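Local coordinates for BCL-2 protein (Schistosoma japonicum, PDB 7JMT) that probably regulates apoptosis as a Bcl-2 family member that binds BH domains, and here holds the inhibitor ABT-737, at residues V87-L92 against S132-M137; I94-I99 against F116-I121; A5-Q10 against Y145-L150. All blocks are in the same frame, centred on the assembly; numbering follows the deposited sequence.

Interaction 1 of 3, residues V87-L92 against S132-M137; sequences VDKTAL and SDAIQM
Ala134 sits at the tight end of this contact, its CB facing two branched side chains of 87-92. Val87 brings CG2 to 3.8 Å from Ala134 CB, and Leu92 CD2 lies at 4.3 Å from the same methyl. The small residue lets the backbones close up: Lys89 CA and Ala134 CA are 5.6 Å apart. Met137 packs next to it. Its CG is anti to the backbone N (chi1 172°), and the chain then bends at chi2 and chi3, which brings the terminal CE to 3.8 Å from Leu92 CD2 and beside the backbone O of Lys89. In the all-helical Bcl-2 fold this is where the start of helix 89-103 meets the start of helix 132-155, with Leu79 of helix 74-79 and Leu126 of helix 109-127 also touching Leu92 and Val87 respectively. Asp88 is the N-cap of helix 89-103, its OD2 accepting weak bonds from the backbone N of Thr90 and Ala91. Ala134 and Leu92 are buried; on the solvent side, Lys89 and Asp133 are exposed. Lys89, bent at chi3, crosses Asp133 at roughly a right angle, and the charged ends, Lys89 NZ and Asp133 OD2, form no more than a long salt bridge of 3.6 Å.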
loop_
_atom_site.group_PDB
_atom_site.type_symbol
_atom_site.label_atom_id
_atom_site.label_comp_id
_atom_site.label_asym_id
_atom_site.label_seq_id
_atom_site.Cartn_x
_atom_site.Cartn_y
_atom_site.Cartn_z
ATOM N N VAL A 87 -9.726 11.939 -11.496
ATOM C CA VAL A 87 -9.732 10.536 -12.013
ATOM C C VAL A 87 -11.063 9.851 -11.757
ATOM O O VAL A 87 -11.855 10.404 -10.985
ATOM C CB VAL A 87 -8.591 9.723 -11.373
ATOM C CG1 VAL A 87 -7.268 10.477 -11.401
ATOM C CG2 VAL A 87 -8.908 9.266 -9.954
ATOM N N ASP A 88 -11.284 8.682 -12.362
ATOM C CA ASP A 88 -12.505 7.885 -12.091
ATOM C C ASP A 88 -12.185 7.000 -10.897
ATOM O O ASP A 88 -11.571 5.949 -11.087
ATOM C CB ASP A 88 -12.939 7.064 -13.305
ATOM C CG ASP A 88 -14.305 6.410 -13.172
ATOM O OD1 ASP A 88 -14.842 5.978 -14.207
ATOM O OD2 ASP A 88 -14.819 6.331 -12.042
ATOM N N LYS A 89 -12.614 7.405 -9.713
ATOM C CA LYS A 89 -12.295 6.655 -8.486
ATOM C C LYS A 89 -12.935 5.284 -8.638
ATOM O O LYS A 89 -12.276 4.298 -8.288
ATOM C CB LYS A 89 -12.750 7.436 -7.255
ATOM C CG LYS A 89 -11.945 8.693 -6.950
ATOM C CD LYS A 89 -12.695 9.715 -6.126
ATOM C CE LYS A 89 -13.638 10.568 -6.948
ATOM N NZ LYS A 89 -14.604 11.303 -6.100
ATOM N N THR A 90 -14.136 5.208 -9.196
ATOM C CA THR A 90 -14.886 3.936 -9.282
ATOM C C THR A 90 -14.138 2.937 -10.156
ATOM O O THR A 90 -13.997 1.792 -9.732
ATOM C CB THR A 90 -16.307 4.208 -9.773
ATOM O OG1 THR A 90 -16.776 5.385 -9.115
ATOM C CG2 THR A 90 -17.250 3.051 -9.517
ATOM N N ALA A 91 -13.646 3.355 -11.307
ATOM C CA ALA A 91 -12.967 2.461 -12.271
ATOM C C ALA A 91 -11.617 1.979 -11.751
ATOM O O ALA A 91 -11.325 0.790 -11.939
ATOM C CB ALA A 91 -12.820 3.173 -13.585
ATOM N N LEU A 92 -10.831 2.858 -11.128
ATOM C CA LEU A 92 -9.481 2.524 -10.608
ATOM C C LEU A 92 -9.649 1.441 -9.551
ATOM O O LEU A 92 -8.803 0.561 -9.495
ATOM C CB LEU A 92 -8.837 3.800 -10.060
ATOM C CG LEU A 92 -7.497 3.684 -9.337
ATOM C CD1 LEU A 92 -6.394 3.215 -10.269
ATOM C CD2 LEU A 92 -7.122 5.021 -8.718
ATOM N N SER A 132 -5.917 13.203 -3.771
ATOM C CA SER A 132 -5.941 12.677 -2.392
ATOM C C SER A 132 -7.074 11.677 -2.238
ATOM O O SER A 132 -6.854 10.640 -1.613
ATOM C CB SER A 132 -6.114 13.805 -1.434
ATOM O OG SER A 132 -7.311 14.513 -1.705
ATOM N N ASP A 133 -8.229 11.966 -2.814
ATOM C CA ASP A 133 -9.432 11.120 -2.649
ATOM C C ASP A 133 -9.167 9.740 -3.250
ATOM O O ASP A 133 -9.557 8.760 -2.619
ATOM C CB ASP A 133 -10.642 11.864 -3.216
ATOM C CG ASP A 133 -11.992 11.332 -2.766
ATOM O OD1 ASP A 133 -12.040 10.203 -2.236
ATOM O OD2 ASP A 133 -12.987 12.059 -2.946
ATOM N N ALA A 134 -8.526 9.652 -4.408
ATOM C CA ALA A 134 -8.192 8.363 -5.055
ATOM C C ALA A 134 -7.185 7.580 -4.212
ATOM O O ALA A 134 -7.362 6.371 -4.084
ATOM C CB ALA A 134 -7.678 8.600 -6.445
ATOM N N ILE A 135 -6.174 8.241 -3.657
ATOM C CA ILE A 135 -5.132 7.594 -2.813
ATOM C C ILE A 135 -5.818 7.038 -1.579
ATOM O O ILE A 135 -5.511 5.917 -1.209
ATOM C CB ILE A 135 -4.023 8.606 -2.467
ATOM C CG1 ILE A 135 -3.174 8.941 -3.697
ATOM C CG2 ILE A 135 -3.180 8.128 -1.294
ATOM C CD1 ILE A 135 -2.499 10.290 -3.646
ATOM N N GLN A 136 -6.731 7.790 -0.988
ATOM C CA GLN A 136 -7.472 7.372 0.225
ATOM C C GLN A 136 -8.377 6.195 -0.125
ATOM O O GLN A 136 -8.498 5.299 0.712
ATOM C CB GLN A 136 -8.230 8.558 0.815
ATOM C CG GLN A 136 -7.333 9.666 1.353
ATOM C CD GLN A 136 -6.891 9.450 2.779
ATOM O OE1 GLN A 136 -6.850 8.329 3.280
ATOM N NE2 GLN A 136 -6.530 10.534 3.445
ATOM N N MET A 137 -8.997 6.202 -1.302
ATOM C CA MET A 137 -9.855 5.089 -1.761
ATOM C C MET A 137 -8.981 3.860 -1.882
ATOM O O MET A 137 -9.375 2.817 -1.385
ATOM C CB MET A 137 -10.471 5.389 -3.130
ATOM C CG MET A 137 -11.207 4.223 -3.766
ATOM S SD MET A 137 -10.166 3.185 -4.819
ATOM C CE MET A 137 -9.766 4.315 -6.147
#

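Interaction 2 of 3, residues I94-I99 against F116-I121; sequences IFYLEI and FAFLRI. With N3C (4-{4-[(4'-chlorobiphenyl-2-yl)methyl]piperazin-1-yl}-N-{[4-({(1R)-3-(dimethylamino)-1-[(phenylthio)methyl]propyl}amino)-3-nitrophenyl]sulfonyl}benzamide), chain G.
The inhibitor groove of this Bcl-2 fold is backed here by an aromatic cluster of Phe95, Tyr96 and Phe118, which fills the gap between helices 89-103 and 109-127; Phe118 CB comes to 4.2 Å from C6 of the inhibitor (N3C). Ile99, Ala117 and Ile121 belong to the ligand pocket itself. The segments run nearly antiparallel, at 156°, and their axes come no closer than 11.8 Å, so long side chains make the contact and no hydrogen bond crosses it. Phe118 has the most surface buried. Its ring extends toward helix 89-103 and meets three side chains. Phe95 approaches its edge, CZ lying near the plane of the Phe118 ring and 3.7 Å from Phe118 CZ; the ring planes are inclined by 68°, an oblique pair. Tyr96 meets it rim to rim: the two planes are almost parallel, at 6°, yet the centroids are 5.9 Å apart and neither ring covers the other's face. Ile99 crosses Phe118 at about a right angle and sets CG2 against Phe118 CE1. Tyr96 also touches Leu119, its OH 4.0 Å from Leu119 CB; that hydroxyl is hydrogen-bonded to Thr142 OG1 on helix 132-155. Val75 and Leu79 of helix 74-79 touch Phe95, while Leu138 packs on both Tyr96 and Leu119. On the groove side, the chlorobiphenyl end of the inhibitor approaches both helices: its C9 is 3.9 Å from Ile99 O, and its chlorine CL1 lies 4.0 Å from Ala117 CB and 3.5 Å from Ile121 CD1.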
loop_
_atom_site.group_PDB
_atom_site.type_symbol
_atom_site.label_atom_id
_atom_site.label_comp_id
_atom_site.label_asym_id
_atom_site.label_seq_id
_atom_site.Cartn_x
_atom_site.Cartn_y
_atom_site.Cartn_z
ATOM N N ILE A 94 -12.038 -0.971 -9.311
ATOM C CA ILE A 94 -12.375 -2.290 -9.915
ATOM C C ILE A 94 -11.089 -2.828 -10.518
ATOM O O ILE A 94 -10.815 -4.008 -10.333
ATOM C CB ILE A 94 -13.506 -2.195 -10.958
ATOM C CG1 ILE A 94 -14.772 -1.518 -10.420
ATOM C CG2 ILE A 94 -13.810 -3.570 -11.538
ATOM C CD1 ILE A 94 -15.223 -1.990 -9.056
ATOM N N PHE A 95 -10.323 -1.981 -11.193
ATOM C CA PHE A 95 -9.043 -2.374 -11.830
ATOM C C PHE A 95 -8.036 -2.797 -10.773
ATOM O O PHE A 95 -7.381 -3.816 -10.986
ATOM C CB PHE A 95 -8.491 -1.226 -12.670
ATOM C CG PHE A 95 -7.000 -1.228 -12.885
ATOM C CD1 PHE A 95 -6.406 -2.122 -13.758
ATOM C CD2 PHE A 95 -6.197 -0.305 -12.240
ATOM C CE1 PHE A 95 -5.037 -2.106 -13.963
ATOM C CE2 PHE A 95 -4.829 -0.290 -12.448
ATOM C CZ PHE A 95 -4.253 -1.189 -13.309
ATOM N N TYR A 96 -7.924 -2.052 -9.680
ATOM C CA TYR A 96 -6.966 -2.358 -8.595
ATOM C C TYR A 96 -7.392 -3.666 -7.952
ATOM O O TYR A 96 -6.568 -4.549 -7.830
ATOM C CB TYR A 96 -6.876 -1.194 -7.606
ATOM C CG TYR A 96 -6.008 -1.439 -6.401
ATOM C CD1 TYR A 96 -4.633 -1.339 -6.483
ATOM C CD2 TYR A 96 -6.567 -1.749 -5.175
ATOM C CE1 TYR A 96 -3.830 -1.561 -5.381
ATOM C CE2 TYR A 96 -5.779 -1.976 -4.063
ATOM C CZ TYR A 96 -4.405 -1.880 -4.166
ATOM O OH TYR A 96 -3.630 -2.105 -3.071
ATOM N N LEU A 97 -8.667 -3.814 -7.660
ATOM C CA LEU A 97 -9.158 -5.023 -6.970
ATOM C C LEU A 97 -8.950 -6.234 -7.871
ATOM O O LEU A 97 -8.560 -7.269 -7.346
ATOM C CB LEU A 97 -10.627 -4.841 -6.586
ATOM C CG LEU A 97 -10.895 -3.975 -5.359
ATOM C CD1 LEU A 97 -12.356 -3.569 -5.298
ATOM C CD2 LEU A 97 -10.490 -4.695 -4.082
ATOM N N GLU A 98 -9.211 -6.115 -9.165
ATOM C CA GLU A 98 -9.044 -7.217 -10.145
ATOM C C GLU A 98 -7.568 -7.567 -10.298
ATOM O O GLU A 98 -7.260 -8.754 -10.396
ATOM C CB GLU A 98 -9.678 -6.827 -11.480
ATOM C CG GLU A 98 -11.197 -6.884 -11.477
ATOM C CD GLU A 98 -11.805 -8.274 -11.473
ATOM O OE1 GLU A 98 -11.142 -9.218 -11.937
ATOM O OE2 GLU A 98 -12.946 -8.405 -10.995
ATOM N N ILE A 99 -6.695 -6.568 -10.352
ATOM C CA ILE A 99 -5.225 -6.763 -10.442
ATOM C C ILE A 99 -4.796 -7.523 -9.201
ATOM O O ILE A 99 -3.991 -8.417 -9.356
ATOM C CB ILE A 99 -4.507 -5.407 -10.606
ATOM C CG1 ILE A 99 -4.483 -4.939 -12.061
ATOM C CG2 ILE A 99 -3.119 -5.407 -9.989
ATOM C CD1 ILE A 99 -3.443 -5.604 -12.932
ATOM N N PHE A 116 1.761 -3.924 -1.987
ATOM C CA PHE A 116 2.182 -2.647 -1.372
ATOM C C PHE A 116 2.970 -1.883 -2.420
ATOM O O PHE A 116 2.797 -0.676 -2.514
ATOM C CB PHE A 116 2.947 -2.881 -0.068
ATOM C CG PHE A 116 2.094 -3.168 1.140
ATOM C CD1 PHE A 116 1.430 -2.146 1.789
ATOM C CD2 PHE A 116 1.984 -4.450 1.648
ATOM C CE1 PHE A 116 0.660 -2.404 2.909
ATOM C CE2 PHE A 116 1.216 -4.704 2.770
ATOM C CZ PHE A 116 0.553 -3.683 3.396
ATOM N N ALA A 117 3.785 -2.574 -3.202
ATOM C CA ALA A 117 4.601 -1.967 -4.267
ATOM C C ALA A 117 3.707 -1.342 -5.327
ATOM O O ALA A 117 4.045 -0.259 -5.796
ATOM C CB ALA A 117 5.494 -3.005 -4.866
ATOM N N PHE A 118 2.629 -1.999 -5.711
ATOM C CA PHE A 118 1.680 -1.472 -6.715
ATOM C C PHE A 118 0.991 -0.245 -6.146
ATOM O O PHE A 118 0.904 0.748 -6.852
ATOM C CB PHE A 118 0.702 -2.569 -7.141
ATOM C CG PHE A 118 -0.188 -2.250 -8.315
ATOM C CD1 PHE A 118 -1.558 -2.431 -8.230
ATOM C CD2 PHE A 118 0.339 -1.796 -9.511
ATOM C CE1 PHE A 118 -2.377 -2.148 -9.308
ATOM C CE2 PHE A 118 -0.484 -1.512 -10.587
ATOM C CZ PHE A 118 -1.840 -1.690 -10.483
ATOM N N LEU A 119 0.574 -0.299 -4.892
ATOM C CA LEU A 119 -0.096 0.834 -4.221
ATOM C C LEU A 119 0.887 2.001 -4.179
ATOM O O LEU A 119 0.447 3.118 -4.382
ATOM C CB LEU A 119 -0.543 0.408 -2.819
ATOM C CG LEU A 119 -1.250 1.452 -1.958
ATOM C CD1 LEU A 119 -2.614 1.807 -2.521
ATOM C CD2 LEU A 119 -1.375 0.957 -0.528
ATOM N N ARG A 120 2.166 1.744 -3.936
ATOM C CA ARG A 120 3.188 2.802 -3.895
ATOM C C ARG A 120 3.262 3.450 -5.265
ATOM O O ARG A 120 3.250 4.667 -5.312
ATOM C CB ARG A 120 4.549 2.228 -3.520
ATOM C CG ARG A 120 5.638 3.260 -3.287
ATOM C CD ARG A 120 6.973 2.603 -3.013
ATOM N NE ARG A 120 8.081 3.419 -3.488
ATOM C CZ ARG A 120 8.458 3.571 -4.757
ATOM N NH1 ARG A 120 7.810 2.976 -5.747
ATOM N NH2 ARG A 120 9.487 4.350 -5.038
ATOM N N ILE A 121 3.301 2.672 -6.339
ATOM C CA ILE A 121 3.474 3.232 -7.709
ATOM C C ILE A 121 2.243 4.066 -8.034
ATOM O O ILE A 121 2.414 5.203 -8.470
ATOM C CB ILE A 121 3.766 2.123 -8.743
ATOM C CG1 ILE A 121 5.264 1.830 -8.807
ATOM C CG2 ILE A 121 3.205 2.457 -10.119
ATOM C CD1 ILE A 121 5.602 0.442 -9.272
HETATM O O34 N3C G . 12.244 -9.807 -1.250
HETATM N N33 N3C G . 11.574 -10.827 -1.020
HETATM O O33 N3C G . 10.871 -10.859 -0.040
HETATM C C33 N3C G . 11.562 -11.991 -1.807
HETATM C C32 N3C G . 12.666 -12.377 -2.534
HETATM N N35 N3C G . 13.731 -11.556 -2.546
HETATM C C36 N3C G . 14.817 -11.648 -3.493
HETATM C C41 N3C G . 14.439 -11.152 -4.904
HETATM S S42 N3C G . 13.548 -9.610 -4.986
HETATM C C43 N3C G . 11.905 -9.828 -4.637
HETATM C C48 N3C G . 11.262 -10.931 -5.106
HETATM C C47 N3C G . 9.923 -11.135 -4.846
HETATM C C46 N3C G . 9.202 -10.234 -4.083
HETATM C C45 N3C G . 9.859 -9.122 -3.586
HETATM C C44 N3C G . 11.203 -8.924 -3.872
HETATM C C37 N3C G . 15.955 -10.860 -2.836
HETATM C C38 N3C G . 17.295 -11.444 -3.298
HETATM N N39 N3C G . 18.377 -11.153 -2.334
HETATM C C40 N3C G . 18.369 -12.208 -1.287
HETATM C C39 N3C G . 19.679 -11.093 -3.056
HETATM C C31 N3C G . 12.624 -13.555 -3.274
HETATM C C30 N3C G . 11.487 -14.348 -3.262
HETATM C C34 N3C G . 10.418 -12.782 -1.795
HETATM C C29 N3C G . 10.376 -13.957 -2.520
HETATM S S28 N3C G . 9.071 -14.868 -2.477
HETATM O O28 N3C G . 9.478 -16.225 -2.774
HETATM O O29 N3C G . 8.419 -14.887 -1.177
HETATM N N27 N3C G . 8.198 -14.258 -3.544
HETATM C C26 N3C G . 8.551 -14.332 -4.830
HETATM O O26 N3C G . 9.541 -14.907 -5.267
HETATM C C23 N3C G . 7.698 -13.579 -5.780
HETATM C C22 N3C G . 8.210 -13.349 -7.028
HETATM C C21 N3C G . 7.501 -12.594 -7.951
HETATM C C24 N3C G . 6.505 -12.979 -5.390
HETATM C C25 N3C G . 5.797 -12.219 -6.330
HETATM C C20 N3C G . 6.275 -12.035 -7.630
HETATM N N17 N3C G . 5.597 -11.257 -8.574
HETATM C C16 N3C G . 6.151 -11.208 -9.934
HETATM C C15 N3C G . 5.190 -10.565 -10.928
HETATM C C18 N3C G . 4.434 -10.476 -8.163
HETATM C C19 N3C G . 3.557 -10.076 -9.316
HETATM N N14 N3C G . 4.404 -9.474 -10.351
HETATM C C13 N3C G . 3.697 -8.890 -11.493
HETATM C C12 N3C G . 2.243 -8.560 -11.281
HETATM C C11 N3C G . 1.299 -9.513 -11.631
HETATM C C10 N3C G . -0.060 -9.290 -11.476
HETATM C C9 N3C G . -0.490 -8.082 -10.966
HETATM C C8 N3C G . 0.444 -7.125 -10.609
HETATM C C7 N3C G . 1.817 -7.354 -10.773
HETATM C C4 N3C G . 2.667 -6.322 -10.390
HETATM C C3 N3C G . 3.206 -5.414 -11.293
HETATM C C2 N3C G . 3.989 -4.371 -10.828
HETATM C C5 N3C G . 2.891 -6.160 -9.041
HETATM C C6 N3C G . 3.683 -5.132 -8.586
HETATM C C1 N3C G . 4.226 -4.253 -9.478
HETATM CL CL1 N3C G . 5.228 -2.959 -8.810
#

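Interaction 3 of 3, residues A5-Q10 against Y145-L150; sequences ADFRLQ and YSDEKL
Asp147, Phe7 and Arg8 have the most surface buried here, and they divide the contact into a charged half and an aromatic half. Asp147 OD2 lies over one face of the Arg8 guanidinium, 3.2 Å above its plane and over its centre, with 3.3 Å to both Arg8 CZ and Arg8 NH2. The guanidinium and carboxylate planes stand 85° apart. Because the oxygen is so far out of plane, no N-H points at it, and this salt bridge rests on charge alone. Arg8 reaches that position through bends at chi2 and chi3. The other oxygen, Asp147 OD1, has a salt bridge to Lys151, so the carboxylate has two cationic partners, Arg8 and Lys151, which would probably favour its charged form. In the Bcl-2 helical bundle this contact brings the N-terminal turn of helix 7-25 against helix 132-155, where the latter widens into a pi-type turn at 146-150. Phe7 makes the aromatic half, against the buried Ser146. A chi1 of -178° carries its ring to the backbone there: CE2 is 3.5 Å from Ser146 O and 3.8 Å from Ser146 CB, while Asp147 N lies at the ring edge, near its plane. Trp160 stacks on the Phe7 ring, and Ile154 touches it. Glu148 OE2, near the guanidinium plane, is 4.2 Å from Arg8 NH2, beyond salt-bridge range.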
loop_
_atom_site.group_PDB
_atom_site.type_symbol
_atom_site.label_atom_id
_atom_site.label_comp_id
_atom_site.label_asym_id
_atom_site.label_seq_id
_atom_site.Cartn_x
_atom_site.Cartn_y
_atom_site.Cartn_z
ATOM N N ALA A 5 -5.420 -2.854 17.746
ATOM C CA ALA A 5 -6.472 -2.405 16.822
ATOM C C ALA A 5 -6.923 -3.575 15.968
ATOM O O ALA A 5 -6.201 -4.564 15.932
ATOM C CB ALA A 5 -5.913 -1.310 15.974
ATOM N N ASP A 6 -8.075 -3.454 15.323
ATOM C CA ASP A 6 -8.605 -4.501 14.424
ATOM C C ASP A 6 -7.671 -4.568 13.235
ATOM O O ASP A 6 -6.955 -3.600 13.024
ATOM C CB ASP A 6 -10.055 -4.254 14.013
ATOM C CG ASP A 6 -10.385 -2.881 13.460
ATOM O OD1 ASP A 6 -10.822 -2.813 12.303
ATOM O OD2 ASP A 6 -10.251 -1.902 14.210
ATOM N N PHE A 7 -7.670 -5.663 12.503
ATOM C CA PHE A 7 -6.759 -5.887 11.359
ATOM C C PHE A 7 -6.977 -4.815 10.304
ATOM O O PHE A 7 -5.990 -4.346 9.745
ATOM C CB PHE A 7 -7.006 -7.283 10.787
ATOM C CG PHE A 7 -6.130 -7.697 9.637
ATOM C CD1 PHE A 7 -4.951 -8.379 9.865
ATOM C CD2 PHE A 7 -6.513 -7.451 8.331
ATOM C CE1 PHE A 7 -4.161 -8.788 8.809
ATOM C CE2 PHE A 7 -5.715 -7.855 7.278
ATOM C CZ PHE A 7 -4.541 -8.518 7.519
ATOM N N ARG A 8 -8.219 -4.442 10.036
ATOM C CA ARG A 8 -8.514 -3.470 8.967
ATOM C C ARG A 8 -7.858 -2.154 9.341
ATOM O O ARG A 8 -7.289 -1.556 8.457
ATOM C CB ARG A 8 -10.019 -3.300 8.750
ATOM C CG ARG A 8 -10.397 -2.476 7.528
ATOM C CD ARG A 8 -11.440 -3.162 6.668
ATOM N NE ARG A 8 -12.732 -3.285 7.336
ATOM C CZ ARG A 8 -13.780 -3.994 6.901
ATOM N NH1 ARG A 8 -14.895 -4.009 7.612
ATOM N NH2 ARG A 8 -13.725 -4.694 5.777
ATOM N N LEU A 9 -7.970 -1.723 10.592
ATOM C CA LEU A 9 -7.356 -0.469 11.076
ATOM C C LEU A 9 -5.849 -0.623 11.106
ATOM O O LEU A 9 -5.220 0.314 10.828
ATOM C CB LEU A 9 -7.909 -0.086 12.448
ATOM C CG LEU A 9 -7.543 1.311 12.952
ATOM C CD1 LEU A 9 -8.286 2.391 12.182
ATOM C CD2 LEU A 9 -7.821 1.438 14.439
ATOM N N GLN A 10 -5.317 -1.762 11.496
ATOM C CA GLN A 10 -3.864 -2.009 11.490
ATOM C C GLN A 10 -3.351 -1.930 10.058
ATOM O O GLN A 10 -2.233 -1.493 9.911
ATOM C CB GLN A 10 -3.491 -3.365 12.083
ATOM C CG GLN A 10 -3.522 -3.453 13.597
ATOM C CD GLN A 10 -2.998 -4.789 14.070
ATOM O OE1 GLN A 10 -2.116 -5.382 13.460
ATOM N NE2 GLN A 10 -3.527 -5.272 15.179
ATOM N N TYR A 145 -9.807 -5.305 1.243
ATOM C CA TYR A 145 -9.425 -6.526 0.498
ATOM C C TYR A 145 -8.583 -7.399 1.405
ATOM O O TYR A 145 -8.663 -8.568 1.243
ATOM C CB TYR A 145 -8.662 -6.219 -0.794
ATOM C CG TYR A 145 -8.295 -7.438 -1.598
ATOM C CD1 TYR A 145 -7.198 -8.209 -1.267
ATOM C CD2 TYR A 145 -9.069 -7.845 -2.668
ATOM C CE1 TYR A 145 -6.881 -9.353 -1.973
ATOM C CE2 TYR A 145 -8.757 -8.979 -3.394
ATOM C CZ TYR A 145 -7.660 -9.739 -3.045
ATOM O OH TYR A 145 -7.342 -10.856 -3.756
ATOM N N SER A 146 -7.702 -6.827 2.202
ATOM C CA SER A 146 -6.799 -7.584 3.093
ATOM C C SER A 146 -7.617 -8.236 4.198
ATOM O O SER A 146 -7.283 -9.341 4.580
ATOM C CB SER A 146 -5.696 -6.721 3.603
ATOM O OG SER A 146 -4.956 -6.135 2.546
ATOM N N ASP A 147 -8.623 -7.554 4.724
ATOM C CA ASP A 147 -9.475 -8.073 5.822
ATOM C C ASP A 147 -10.275 -9.251 5.300
ATOM O O ASP A 147 -10.512 -10.176 6.072
ATOM C CB ASP A 147 -10.374 -6.979 6.399
ATOM C CG ASP A 147 -11.119 -7.332 7.668
ATOM O OD1 ASP A 147 -10.663 -8.226 8.367
ATOM O OD2 ASP A 147 -12.143 -6.692 7.941
ATOM N N GLU A 148 -10.693 -9.204 4.048
ATOM C CA GLU A 148 -11.584 -10.226 3.485
ATOM C C GLU A 148 -10.798 -11.427 2.978
ATOM O O GLU A 148 -11.202 -12.538 3.322
ATOM C CB GLU A 148 -12.402 -9.577 2.374
ATOM C CG GLU A 148 -13.463 -8.618 2.885
ATOM C CD GLU A 148 -14.027 -7.654 1.856
ATOM O OE1 GLU A 148 -13.688 -7.784 0.668
ATOM O OE2 GLU A 148 -14.807 -6.770 2.248
ATOM N N LYS A 149 -9.683 -11.237 2.274
ATOM C CA LYS A 149 -8.960 -12.344 1.597
ATOM C C LYS A 149 -7.608 -12.705 2.204
ATOM O O LYS A 149 -7.309 -13.888 2.222
ATOM C CB LYS A 149 -8.733 -11.944 0.138
ATOM C CG LYS A 149 -9.948 -11.418 -0.615
ATOM C CD LYS A 149 -11.098 -12.398 -0.698
ATOM C CE LYS A 149 -12.168 -12.000 -1.693
ATOM N NZ LYS A 149 -11.730 -12.170 -3.100
ATOM N N LEU A 150 -6.809 -11.755 2.655
ATOM C CA LEU A 150 -5.426 -12.021 3.126
ATOM C C LEU A 150 -5.333 -12.197 4.640
ATOM O O LEU A 150 -4.278 -12.627 5.072
ATOM C CB LEU A 150 -4.546 -10.862 2.657
ATOM C CG LEU A 150 -4.706 -10.398 1.209
ATOM C CD1 LEU A 150 -3.793 -9.219 0.929
ATOM C CD2 LEU A 150 -4.423 -11.522 0.231
#

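Interactions 1 and 2 are partly buried and interaction 3 is a surface contact; from the centre of each to that of the chain is about 14, 8 and 13 Å. Interaction 2 is mostly aromatic and aliphatic carbon beside the inhibitor, with no hydrogen bond or salt bridge across it. The other two each combine an apolar part with a salt bridge, long in interaction 1 and face-on to a guanidinium in interaction 3. Helix 89-103 serves interactions 1 and 2, whose segments adjoin in sequence; helix 132-155 serves interactions 1 and 3, with centres about 20 Å apart. Interactions 2 and 3 meet where Leu97 CD2 packs 3.7 Å from Tyr145 CD2, another point where helix 89-103 touches helix 132-155.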